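Local coordinates for protein 4-hydroxy-tetrahydrodipicolinate synthase (Methylacidiphilum fumariolicum SolV, PDB 6T3T) that probably catalyses the condensation of pyruvate with aspartate semialdehyde to 4-hydroxy-tetrahydrodipicolinate, a step of lysine biosynthesis by way of diaminopimelate, at residues E176-P179 with G180-I184; T82-A85 with I86-K90; E29-E33 with N34-G38; Q235-Y238 with P239-D243; E54-I57 with E58-L62. All coordinates share one frame; numbering follows the deposited sequence.

Contact 1: E176-P179 with G180-I184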
# COMPACT_ATOMS: atom_id res chain seq x y z
N GLU A 176 -8.95 -18.45 -14.86
CA GLU A 176 -7.92 -19.46 -15.11
C GLU A 176 -8.11 -20.68 -14.21
O GLU A 176 -7.97 -21.82 -14.66
CB GLU A 176 -6.51 -18.94 -14.82
CG GLU A 176 -5.60 -18.60 -15.97
CD GLU A 176 -5.47 -19.70 -17.01
OE1 GLU A 176 -4.86 -20.77 -16.78
OE2 GLU A 176 -5.95 -19.44 -18.13
N ALA A 177 -8.41 -20.45 -12.93
CA ALA A 177 -8.31 -21.53 -11.96
C ALA A 177 -9.60 -22.31 -11.76
O ALA A 177 -9.54 -23.45 -11.29
CB ALA A 177 -7.83 -20.99 -10.61
N LEU A 178 -10.75 -21.76 -12.11
CA LEU A 178 -12.00 -22.37 -11.70
C LEU A 178 -12.82 -22.80 -12.91
O LEU A 178 -12.55 -22.36 -14.04
CB LEU A 178 -12.79 -21.39 -10.83
CG LEU A 178 -12.28 -21.61 -9.39
CD1 LEU A 178 -11.09 -20.73 -9.02
CD2 LEU A 178 -13.37 -21.49 -8.37
N PRO A 179 -13.75 -23.75 -12.73
CA PRO A 179 -14.55 -24.21 -13.87
C PRO A 179 -15.47 -23.10 -14.37
O PRO A 179 -15.72 -22.10 -13.70
CB PRO A 179 -15.37 -25.38 -13.31
CG PRO A 179 -14.72 -25.71 -11.98
CD PRO A 179 -14.14 -24.42 -11.48
N GLY A 180 -16.04 -23.34 -15.55
CA GLY A 180 -16.94 -22.35 -16.12
C GLY A 180 -18.24 -22.19 -15.35
O GLY A 180 -18.86 -21.12 -15.38
N GLU A 181 -18.69 -23.25 -14.66
CA GLU A 181 -19.96 -23.16 -13.96
C GLU A 181 -19.87 -22.26 -12.74
O GLU A 181 -20.90 -21.80 -12.24
CB GLU A 181 -20.46 -24.55 -13.55
CG GLU A 181 -20.91 -25.45 -14.71
CD GLU A 181 -22.39 -25.25 -15.10
OE1 GLU A 181 -23.14 -24.53 -14.38
OE2 GLU A 181 -22.81 -25.86 -16.11
N PHE A 182 -18.66 -22.02 -12.25
CA PHE A 182 -18.43 -21.12 -11.12
C PHE A 182 -18.64 -19.67 -11.57
O PHE A 182 -18.13 -19.26 -12.62
CB PHE A 182 -17.01 -21.32 -10.60
CG PHE A 182 -16.67 -20.50 -9.39
CD1 PHE A 182 -17.08 -20.90 -8.13
CD2 PHE A 182 -15.90 -19.37 -9.51
CE1 PHE A 182 -16.71 -20.17 -7.01
CE2 PHE A 182 -15.55 -18.63 -8.42
CZ PHE A 182 -15.95 -19.03 -7.17
N SER A 183 -19.41 -18.91 -10.81
CA SER A 183 -19.83 -17.57 -11.21
C SER A 183 -19.06 -16.50 -10.45
O SER A 183 -19.13 -16.45 -9.22
CB SER A 183 -21.32 -17.39 -10.98
OG SER A 183 -22.02 -18.29 -11.79
N ILE A 184 -18.31 -15.66 -11.16
CA ILE A 184 -17.65 -14.52 -10.54
C ILE A 184 -18.52 -13.29 -10.75
O ILE A 184 -18.84 -12.94 -11.89
CB ILE A 184 -16.25 -14.29 -11.10
CG1 ILE A 184 -15.41 -15.57 -10.98
CG2 ILE A 184 -15.61 -13.11 -10.33
CD1 ILE A 184 -14.40 -15.71 -12.11

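Contact 2: T82-A85 with I86-K90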
# COMPACT_ATOMS: atom_id res chain seq x y z
N THR A 82 -16.89 -18.74 12.84
CA THR A 82 -17.40 -19.83 12.02
C THR A 82 -18.70 -20.38 12.59
O THR A 82 -19.65 -20.63 11.86
CB THR A 82 -16.33 -20.91 11.89
OG1 THR A 82 -15.12 -20.31 11.40
CG2 THR A 82 -16.77 -22.05 10.97
N ALA A 83 -18.76 -20.56 13.91
CA ALA A 83 -19.99 -21.07 14.52
C ALA A 83 -21.17 -20.13 14.28
O ALA A 83 -22.25 -20.58 13.91
CB ALA A 83 -19.77 -21.29 16.02
N GLU A 84 -20.97 -18.82 14.45
CA GLU A 84 -22.08 -17.89 14.24
C GLU A 84 -22.52 -17.86 12.78
O GLU A 84 -23.71 -17.67 12.50
CB GLU A 84 -21.74 -16.48 14.69
CG GLU A 84 -23.00 -15.62 14.64
CD GLU A 84 -22.77 -14.14 14.95
OE1 GLU A 84 -21.62 -13.66 14.86
OE2 GLU A 84 -23.77 -13.46 15.32
N ALA A 85 -21.57 -18.00 11.84
CA ALA A 85 -21.92 -18.06 10.43
C ALA A 85 -22.75 -19.32 10.14
O ALA A 85 -23.70 -19.28 9.36
CB ALA A 85 -20.66 -18.02 9.55
N ILE A 86 -22.38 -20.44 10.75
CA ILE A 86 -23.16 -21.66 10.59
C ILE A 86 -24.58 -21.45 11.10
O ILE A 86 -25.57 -21.77 10.43
CB ILE A 86 -22.46 -22.83 11.31
CG1 ILE A 86 -21.26 -23.30 10.50
CG2 ILE A 86 -23.46 -23.97 11.63
CD1 ILE A 86 -20.37 -24.29 11.27
N HIS A 87 -24.70 -20.84 12.28
CA HIS A 87 -26.02 -20.63 12.87
C HIS A 87 -26.86 -19.71 12.00
O HIS A 87 -28.01 -20.03 11.67
CB HIS A 87 -25.88 -20.07 14.29
CG HIS A 87 -27.19 -19.80 14.96
ND1 HIS A 87 -28.04 -20.80 15.39
CD2 HIS A 87 -27.81 -18.63 15.28
CE1 HIS A 87 -29.12 -20.26 15.94
NE2 HIS A 87 -29.00 -18.95 15.89
N LEU A 88 -26.28 -18.59 11.56
CA LEU A 88 -26.97 -17.66 10.67
C LEU A 88 -27.36 -18.34 9.36
O LEU A 88 -28.47 -18.15 8.86
CB LEU A 88 -26.07 -16.45 10.35
CG LEU A 88 -25.98 -15.40 11.46
CD1 LEU A 88 -24.91 -14.32 11.16
CD2 LEU A 88 -27.37 -14.81 11.73
N THR A 89 -26.47 -19.16 8.81
CA THR A 89 -26.81 -19.81 7.55
C THR A 89 -27.95 -20.80 7.74
O THR A 89 -28.86 -20.88 6.91
CB THR A 89 -25.59 -20.51 6.96
OG1 THR A 89 -24.57 -19.53 6.73
CG2 THR A 89 -25.96 -21.20 5.64
N LYS A 90 -27.94 -21.54 8.84
CA LYS A 90 -29.03 -22.49 9.05
C LYS A 90 -30.35 -21.76 9.24
O LYS A 90 -31.38 -22.20 8.74
CB LYS A 90 -28.72 -23.38 10.24
CG LYS A 90 -27.72 -24.47 9.87
CD LYS A 90 -27.01 -25.02 11.10
CE LYS A 90 -26.23 -26.27 10.77
NZ LYS A 90 -26.66 -27.39 11.65

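Contact 3: E29-E33 with N34-G38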
# COMPACT_ATOMS: atom_id res chain seq x y z
N GLU A 29 -40.43 -4.15 -4.25
CA GLU A 29 -41.28 -4.13 -5.44
C GLU A 29 -40.61 -3.37 -6.58
O GLU A 29 -40.70 -3.78 -7.74
CB GLU A 29 -42.64 -3.53 -5.13
CG GLU A 29 -43.47 -4.37 -4.14
CD GLU A 29 -43.86 -5.76 -4.67
OE1 GLU A 29 -43.79 -6.01 -5.90
OE2 GLU A 29 -44.26 -6.61 -3.84
N HIS A 30 -39.97 -2.24 -6.28
CA HIS A 30 -39.29 -1.49 -7.34
C HIS A 30 -38.18 -2.34 -7.97
O HIS A 30 -37.96 -2.27 -9.19
CB HIS A 30 -38.74 -0.17 -6.77
CG HIS A 30 -38.33 0.83 -7.83
ND1 HIS A 30 -39.20 1.27 -8.82
CD2 HIS A 30 -37.15 1.47 -8.05
CE1 HIS A 30 -38.57 2.13 -9.60
NE2 HIS A 30 -37.32 2.26 -9.17
N GLN A 31 -37.50 -3.17 -7.16
CA GLN A 31 -36.49 -4.07 -7.72
C GLN A 31 -37.13 -5.10 -8.67
O GLN A 31 -36.68 -5.26 -9.81
CB GLN A 31 -35.71 -4.79 -6.60
CG GLN A 31 -34.88 -3.86 -5.64
CD GLN A 31 -33.86 -3.03 -6.40
OE1 GLN A 31 -32.97 -3.57 -7.06
NE2 GLN A 31 -34.04 -1.71 -6.38
N ILE A 32 -38.18 -5.78 -8.20
CA ILE A 32 -38.83 -6.84 -8.99
C ILE A 32 -39.37 -6.29 -10.30
O ILE A 32 -39.42 -6.99 -11.32
CB ILE A 32 -39.97 -7.48 -8.16
CG1 ILE A 32 -39.40 -8.23 -6.96
CG2 ILE A 32 -40.86 -8.36 -9.05
CD1 ILE A 32 -40.45 -8.52 -5.90
N GLU A 33 -39.84 -5.04 -10.29
CA GLU A 33 -40.43 -4.41 -11.47
C GLU A 33 -39.40 -3.97 -12.48
O GLU A 33 -39.77 -3.49 -13.56
CB GLU A 33 -41.26 -3.17 -11.07
CG GLU A 33 -42.60 -3.44 -10.39
CD GLU A 33 -43.09 -2.19 -9.64
OE1 GLU A 33 -42.37 -1.16 -9.71
OE2 GLU A 33 -44.13 -2.25 -8.95
N ASN A 34 -38.12 -4.07 -12.15
CA ASN A 34 -37.09 -3.47 -12.98
C ASN A 34 -35.98 -4.44 -13.30
O ASN A 34 -34.81 -4.07 -13.35
CB ASN A 34 -36.59 -2.20 -12.31
CG ASN A 34 -37.54 -1.05 -12.55
OD1 ASN A 34 -37.71 -0.62 -13.69
ND2 ASN A 34 -38.21 -0.59 -11.52
N ARG A 35 -36.34 -5.70 -13.53
CA ARG A 35 -35.47 -6.69 -14.17
C ARG A 35 -34.27 -7.06 -13.31
O ARG A 35 -33.18 -7.33 -13.82
CB ARG A 35 -35.06 -6.22 -15.57
CG ARG A 35 -36.30 -5.83 -16.41
CD ARG A 35 -36.04 -5.85 -17.90
NE ARG A 35 -35.50 -7.13 -18.35
CZ ARG A 35 -35.08 -7.37 -19.59
NH1 ARG A 35 -35.15 -6.42 -20.52
NH2 ARG A 35 -34.60 -8.57 -19.89
N ILE A 36 -34.44 -7.06 -12.00
CA ILE A 36 -33.40 -7.48 -11.08
C ILE A 36 -33.51 -8.99 -10.86
O ILE A 36 -34.62 -9.53 -10.68
CB ILE A 36 -33.52 -6.67 -9.78
CG1 ILE A 36 -33.36 -5.20 -10.15
CG2 ILE A 36 -32.53 -7.14 -8.73
CD1 ILE A 36 -31.90 -4.81 -10.41
N ASP A 37 -32.38 -9.67 -10.90
CA ASP A 37 -32.41 -11.13 -10.81
C ASP A 37 -32.54 -11.63 -9.39
O ASP A 37 -33.02 -12.76 -9.19
CB ASP A 37 -31.18 -11.72 -11.47
CG ASP A 37 -31.14 -11.41 -12.95
OD1 ASP A 37 -32.02 -11.95 -13.66
OD2 ASP A 37 -30.33 -10.56 -13.38
N GLY A 38 -32.13 -10.84 -8.41
CA GLY A 38 -32.20 -11.32 -7.04
C GLY A 38 -31.79 -10.24 -6.07
O GLY A 38 -31.36 -9.15 -6.46
O HOH W 1 -38.83 -6.91 -14.29

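Contact 4: Q235-Y238 with P239-D243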
# COMPACT_ATOMS: atom_id res chain seq x y z
N GLN A 235 -20.40 4.69 -18.80
CA GLN A 235 -19.88 6.05 -18.68
C GLN A 235 -20.97 7.00 -18.18
O GLN A 235 -20.69 7.94 -17.41
CB GLN A 235 -19.31 6.55 -20.02
CG GLN A 235 -18.06 5.79 -20.56
CD GLN A 235 -17.73 6.03 -22.06
OE1 GLN A 235 -18.44 6.72 -22.78
NE2 GLN A 235 -16.64 5.43 -22.52
N THR A 236 -22.21 6.74 -18.57
CA THR A 236 -23.34 7.51 -18.07
C THR A 236 -23.46 7.37 -16.56
O THR A 236 -23.73 8.35 -15.86
CB THR A 236 -24.65 7.06 -18.73
OG1 THR A 236 -24.58 7.25 -20.14
CG2 THR A 236 -25.83 7.85 -18.17
N LEU A 237 -23.28 6.14 -16.05
CA LEU A 237 -23.45 5.91 -14.62
C LEU A 237 -22.18 6.12 -13.81
O LEU A 237 -22.28 6.25 -12.59
CB LEU A 237 -23.94 4.48 -14.38
CG LEU A 237 -25.40 4.22 -14.74
CD1 LEU A 237 -25.59 2.73 -14.85
CD2 LEU A 237 -26.32 4.81 -13.70
N TYR A 238 -21.01 6.18 -14.45
CA TYR A 238 -19.74 6.14 -13.71
C TYR A 238 -19.61 7.18 -12.60
O TYR A 238 -19.15 6.82 -11.50
CB TYR A 238 -18.54 6.24 -14.68
CG TYR A 238 -17.28 6.15 -13.87
CD1 TYR A 238 -16.90 4.95 -13.27
CD2 TYR A 238 -16.54 7.29 -13.58
CE1 TYR A 238 -15.78 4.88 -12.48
CE2 TYR A 238 -15.41 7.22 -12.79
CZ TYR A 238 -15.04 6.02 -12.24
OH TYR A 238 -13.93 5.96 -11.44
N PRO A 239 -19.94 8.46 -12.81
CA PRO A 239 -19.83 9.41 -11.68
C PRO A 239 -20.73 9.06 -10.51
O PRO A 239 -20.34 9.26 -9.35
CB PRO A 239 -20.21 10.75 -12.32
CG PRO A 239 -19.75 10.58 -13.77
CD PRO A 239 -20.19 9.17 -14.08
N LEU A 240 -21.92 8.50 -10.77
CA LEU A 240 -22.72 7.99 -9.66
C LEU A 240 -22.01 6.82 -8.96
O LEU A 240 -21.94 6.79 -7.73
CB LEU A 240 -24.11 7.57 -10.15
CG LEU A 240 -24.97 7.03 -8.97
CD1 LEU A 240 -25.45 8.14 -8.05
CD2 LEU A 240 -26.15 6.21 -9.47
N PHE A 241 -21.47 5.87 -9.75
CA PHE A 241 -20.74 4.75 -9.15
C PHE A 241 -19.65 5.24 -8.20
O PHE A 241 -19.43 4.65 -7.13
CB PHE A 241 -20.09 3.88 -10.22
CG PHE A 241 -21.06 3.07 -11.03
CD1 PHE A 241 -22.38 2.90 -10.61
CD2 PHE A 241 -20.64 2.49 -12.21
CE1 PHE A 241 -23.28 2.15 -11.38
CE2 PHE A 241 -21.53 1.74 -13.00
CZ PHE A 241 -22.86 1.56 -12.58
N ARG A 242 -18.93 6.28 -8.62
CA ARG A 242 -17.87 6.90 -7.83
C ARG A 242 -18.43 7.54 -6.55
O ARG A 242 -17.92 7.30 -5.44
CB ARG A 242 -17.17 7.94 -8.71
CG ARG A 242 -15.82 8.48 -8.35
CD ARG A 242 -15.63 9.78 -9.20
NE ARG A 242 -16.76 10.71 -9.02
CZ ARG A 242 -17.25 11.54 -9.95
NH1 ARG A 242 -18.29 12.31 -9.66
NH2 ARG A 242 -16.72 11.60 -11.17
N ASP A 243 -19.46 8.37 -6.68
CA ASP A 243 -19.96 9.09 -5.52
C ASP A 243 -20.77 8.22 -4.56
O ASP A 243 -20.97 8.63 -3.41
CB ASP A 243 -20.75 10.31 -5.98
CG ASP A 243 -19.85 11.40 -6.46
OD1 ASP A 243 -18.65 11.30 -6.13
OD2 ASP A 243 -20.30 12.33 -7.15
O HOH W 2 -23.33 9.53 -13.24

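Contact 5: E54-I57 with E58-L62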
# COMPACT_ATOMS: atom_id res chain seq x y z
N GLU A 54 -32.04 -10.90 16.04
CA GLU A 54 -33.45 -11.00 15.66
C GLU A 54 -33.86 -9.98 14.61
O GLU A 54 -34.69 -10.28 13.76
CB GLU A 54 -34.17 -11.07 16.99
CG GLU A 54 -33.17 -12.21 17.36
CD GLU A 54 -32.72 -12.51 18.75
OE1 GLU A 54 -32.13 -11.49 19.26
OE2 GLU A 54 -32.72 -13.71 19.20
N GLU A 55 -33.26 -8.79 14.62
CA GLU A 55 -33.45 -7.92 13.46
C GLU A 55 -32.83 -8.56 12.21
O GLU A 55 -33.44 -8.51 11.14
CB GLU A 55 -32.84 -6.55 13.72
CG GLU A 55 -33.78 -5.64 14.45
CD GLU A 55 -33.10 -4.38 14.90
OE1 GLU A 55 -31.91 -4.43 15.25
OE2 GLU A 55 -33.75 -3.32 14.89
N HIS A 56 -31.65 -9.17 12.33
CA HIS A 56 -31.01 -9.87 11.21
C HIS A 56 -31.93 -10.95 10.64
O HIS A 56 -32.11 -11.07 9.42
CB HIS A 56 -29.69 -10.50 11.66
CG HIS A 56 -28.78 -10.90 10.55
ND1 HIS A 56 -27.49 -10.40 10.42
CD2 HIS A 56 -28.94 -11.76 9.51
CE1 HIS A 56 -26.91 -10.94 9.36
NE2 HIS A 56 -27.77 -11.76 8.79
N ILE A 57 -32.51 -11.75 11.52
CA ILE A 57 -33.41 -12.81 11.09
C ILE A 57 -34.66 -12.22 10.48
O ILE A 57 -35.13 -12.69 9.44
CB ILE A 57 -33.75 -13.74 12.28
CG1 ILE A 57 -32.47 -14.36 12.85
CG2 ILE A 57 -34.71 -14.83 11.85
CD1 ILE A 57 -31.56 -14.91 11.80
N GLU A 58 -35.20 -11.15 11.08
CA GLU A 58 -36.46 -10.57 10.60
C GLU A 58 -36.33 -9.92 9.23
O GLU A 58 -37.26 -10.00 8.41
CB GLU A 58 -36.98 -9.55 11.61
CG GLU A 58 -38.39 -9.07 11.30
CD GLU A 58 -39.42 -10.20 11.37
OE1 GLU A 58 -39.17 -11.23 12.05
OE2 GLU A 58 -40.50 -10.06 10.74
N LEU A 59 -35.21 -9.25 8.95
CA LEU A 59 -35.05 -8.65 7.62
C LEU A 59 -35.00 -9.72 6.55
O LEU A 59 -35.62 -9.58 5.49
CB LEU A 59 -33.77 -7.80 7.58
CG LEU A 59 -33.90 -6.31 7.92
CD1 LEU A 59 -32.59 -5.77 8.45
CD2 LEU A 59 -34.37 -5.47 6.71
N VAL A 60 -34.34 -10.85 6.85
CA VAL A 60 -34.29 -11.92 5.87
C VAL A 60 -35.67 -12.54 5.68
O VAL A 60 -36.10 -12.81 4.55
CB VAL A 60 -33.25 -12.97 6.28
CG1 VAL A 60 -33.30 -14.18 5.30
CG2 VAL A 60 -31.91 -12.33 6.30
N ARG A 61 -36.41 -12.71 6.77
CA ARG A 61 -37.75 -13.28 6.68
C ARG A 61 -38.68 -12.35 5.92
O ARG A 61 -39.47 -12.81 5.08
CB ARG A 61 -38.30 -13.58 8.07
CG ARG A 61 -39.51 -14.50 8.06
CD ARG A 61 -39.66 -15.17 9.40
NE ARG A 61 -39.19 -14.26 10.44
CZ ARG A 61 -38.51 -14.63 11.52
NH1 ARG A 61 -38.19 -15.91 11.70
NH2 ARG A 61 -38.13 -13.71 12.40
N LEU A 62 -38.65 -11.06 6.24
CA LEU A 62 -39.51 -10.10 5.55
C LEU A 62 -39.23 -10.08 4.06
O LEU A 62 -40.15 -10.03 3.24
CB LEU A 62 -39.30 -8.70 6.10
CG LEU A 62 -39.98 -8.43 7.42
CD1 LEU A 62 -39.32 -7.20 8.05
CD2 LEU A 62 -41.48 -8.22 7.19

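Contact 1: E176-P179 with G180-I184
Leu178 lays one methyl, CD2, squarely over the face of the Phe182 ring. Leu178 CD2 stands 3.4 Å from the centroid of the Phe182 ring and only 8° off its normal, a CH-pi contact in which all six ring carbons lie at similar distances from it. CB of Leu178 adds a looser touch on CD2 of Phe182 at 3.9 Å. The ring gets there because Phe182 sets CG anti to its own N (chi1 -177°), beside the carbonyl carbon, which turns the ring toward Leu178.

The loop here is a type I beta turn from Pro179 to Phe182. Its closing bond runs from Phe182 N to Pro179 O at 3.3 Å and is rather bent, 144° at the hydrogen, with the donor well above the carbonyl plane. The pyrrolidine of Pro179 sits alongside, its CD 4.3 Å from CB of Phe182.

Leu178 is the first residue to leave the helical conformation after helix 168-177, and Ser183 opens strand 183-186, so the turn makes the helix-to-strand connection of a beta-alpha-beta unit in the barrel. Val152 of helix 145-154 touches both Leu178 and Phe182, and Ile161 of strand 158-163 packs on the ring.

Contact 2: T82-A85 with I86-K90
Leu88 lies alongside the aliphatic part of Glu84, one helical turn earlier, both side chains pointing the same way; its CD1 comes to 4.2 Å from CG of Glu84. More of the leucine rests on backbone than on side chain: its CG sits 3.4 Å from Glu84 O, the same carbonyl that takes the N-H of Leu88. Glu84 runs out extended, with CG opposite its own N (chi1 -172°), and its OE1 turns back to the hydroxyl of Ser79 before the helix.

Both segments belong to helix 82-95, the helix of a beta-alpha-beta unit in the TIM barrel, between strands 72-76 and 99-103. Regular bonds from i+4 to i link Ile86 to Thr82 and His87 to Ala83. Ile86 also brings CG1 to 3.4 Å from Thr82 O, and its CD1 makes a loose contact with CG2 of Thr82 at 4.3 Å.

Ala85 O has two donors, both from Thr89: the backbone N at 2.8 Å from Ala85 O, and OG1, also at 2.8 Å from Ala85 O. They reach the oxygen from opposite faces of its carbonyl plane. The threonine can do this because OG1 stands beside its own N (chi1 -60°), curled back along the helix. That hydroxyl is buried and also hydrogen-bonds the hydroxyl of Thr77, while Ile122 of helix 112-125 packs on Ala85 and Thr89.

Contact 3: E29-E33 with N34-G38
Asn34 folds its amide back against His30, and its ND2 does two things there. As a donor it gives a fairly straight hydrogen bond to His30 O, 2.9 Å from ND2, arriving in the carbonyl plane on a lone pair and nearly within its own amide plane. The same nitrogen lies over one face of the imidazole, displaced toward the rim, with CE1 of His30 3.3 Å away; ring and amide planes are 68° apart. A chi1 of -80° in Asn34, with CG beside the backbone N, turns the amide onto this last turn.

The other polar links are along the backbone. Asn34 N reaches Gln31 O at 3.0 Å, from above the carbonyl plane. A water bridges the next step, donating to Ile32 O at 3.0 Å and accepting from Arg35 N at 2.9 Å, where no direct bond forms.

Van der Waals contact comes from Ile36, which lays CG1 against two oxygens of Gln31, 3.3 Å from Gln31 O and 3.5 Å from Gln31 OE1. That amide oxygen is bonded to Thr8 of strand 5-9.

Arg35 takes a left-handed backbone conformation (phi 67°) in the loop between helix 21-32 and strand 38-40, a helix-to-strand loop of the TIM barrel in which a side-chain amide binds a carbonyl of the ending helix.

Contact 4: Q235-Y238 with P239-D243
Phe241 takes chi1 -70°, which keeps CG beside its own N, and chi2 -15° then lays the ring over CB of Leu237, one turn earlier in the helix. That carbon sits off-centre toward the rim: CB of Leu237 is 3.9 Å from the centroid of the Phe241 ring, a CH-pi contact, and nearest to CZ of Phe241 at 3.6 Å. CD1 of Leu237 also reaches CZ, while the other methyl, CD2, turns to Leu240.

Tyr238 takes the other setting, CG anti to its N (chi1 -179°), and its side chain crosses the Pro239 ring at about a right angle; CB of Tyr238 is 3.4 Å from CD of Pro239. The phenol OH hydrogen-bonds Asp169 of the second subunit.

The Arg242 guanidinium lies with one face over CA of Pro239. Its NH1 forms a salt bridge with Asp243 OD2 at 3.2 Å, meeting the oxygen from above the carboxylate plane.

Helix 227-243 belongs to the C-terminal helical region that follows the barrel, and packs on helix 276-295, where Thr285 also bonds Asp243. Pro239 cannot donate to Gln235 O, and the helix kinks. At the following step a water stands in, donating to Thr236 O at 2.9 Å and accepting from Leu240 N at 3.0 Å. It takes over one missing helical bond, giving Thr236 O and Leu240 N each a partner at the kink.

Contact 5: E54-I57 with E58-L62
Arg61 begins one turn after Ile57, with CB 3.6 Å from Ile57 O, the carbonyl that also accepts Arg61 N at 3.0 Å. CG stands anti to the backbone N (chi1 -165°), and beyond CD a bend at chi3 (32°) folds the end back over the helix. NE of Arg61 then faces Glu58 OE1, but only weakly, at 3.4 Å. Its CZ lies 3.8 Å from CG2 of Ile57, and NH1 comes to 3.6 Å from the same methyl. NH2 does most of the polar work: it is 2.7 Å from Glu58 OE1, with 165° at the hydrogen. The carboxylate lies at the edge of the guanidinium, in its plane, while Ile57 CG2 sits over a face.

Glu58 meets it by a bend of its own, at chi2, after CB has passed 3.2 Å from Glu54 O. Deeper in, Val60 brings CG2 to 3.4 Å from His56 O, whose bond from Val60 N is weak. His56 points NE2 at Gly76 O, at the end of strand 72-76.

All this lies on helix 53-67, between strands 38-40 and 72-76 of the barrel, with Ile95 of helix 82-95 touching both Ile57 and Arg61. A charged partner at its edge and an apolar one over its face probably hold the guanidinium's rotation, and Glu58, with Arg21 as a weak, distant second partner, would offset its charge.

All five contacts are local. Contacts 1, 2, 3 and 5 belong to the barrel; contact 4 lies in the C-terminal helices. Contacts 2 and 5 are neighbours: Leu88 of helix 82-95 packs against His56 and Ile57 of helix 53-67, and both follow regular helical bonding, with one weak link in contact 5. Contacts 1 and 3 instead close helix-to-strand loops, one by a methyl on a ring across a beta turn, the other by an amide and a water. Contact 4 is the most buried; its Pro239 touches Glu176 of the second subunit, the residue that opens contact 1 there. Contacts 4 and 5 each hold an arginine-carboxylate salt bridge, between adjacent residues in contact 4 and three residues apart in contact 5.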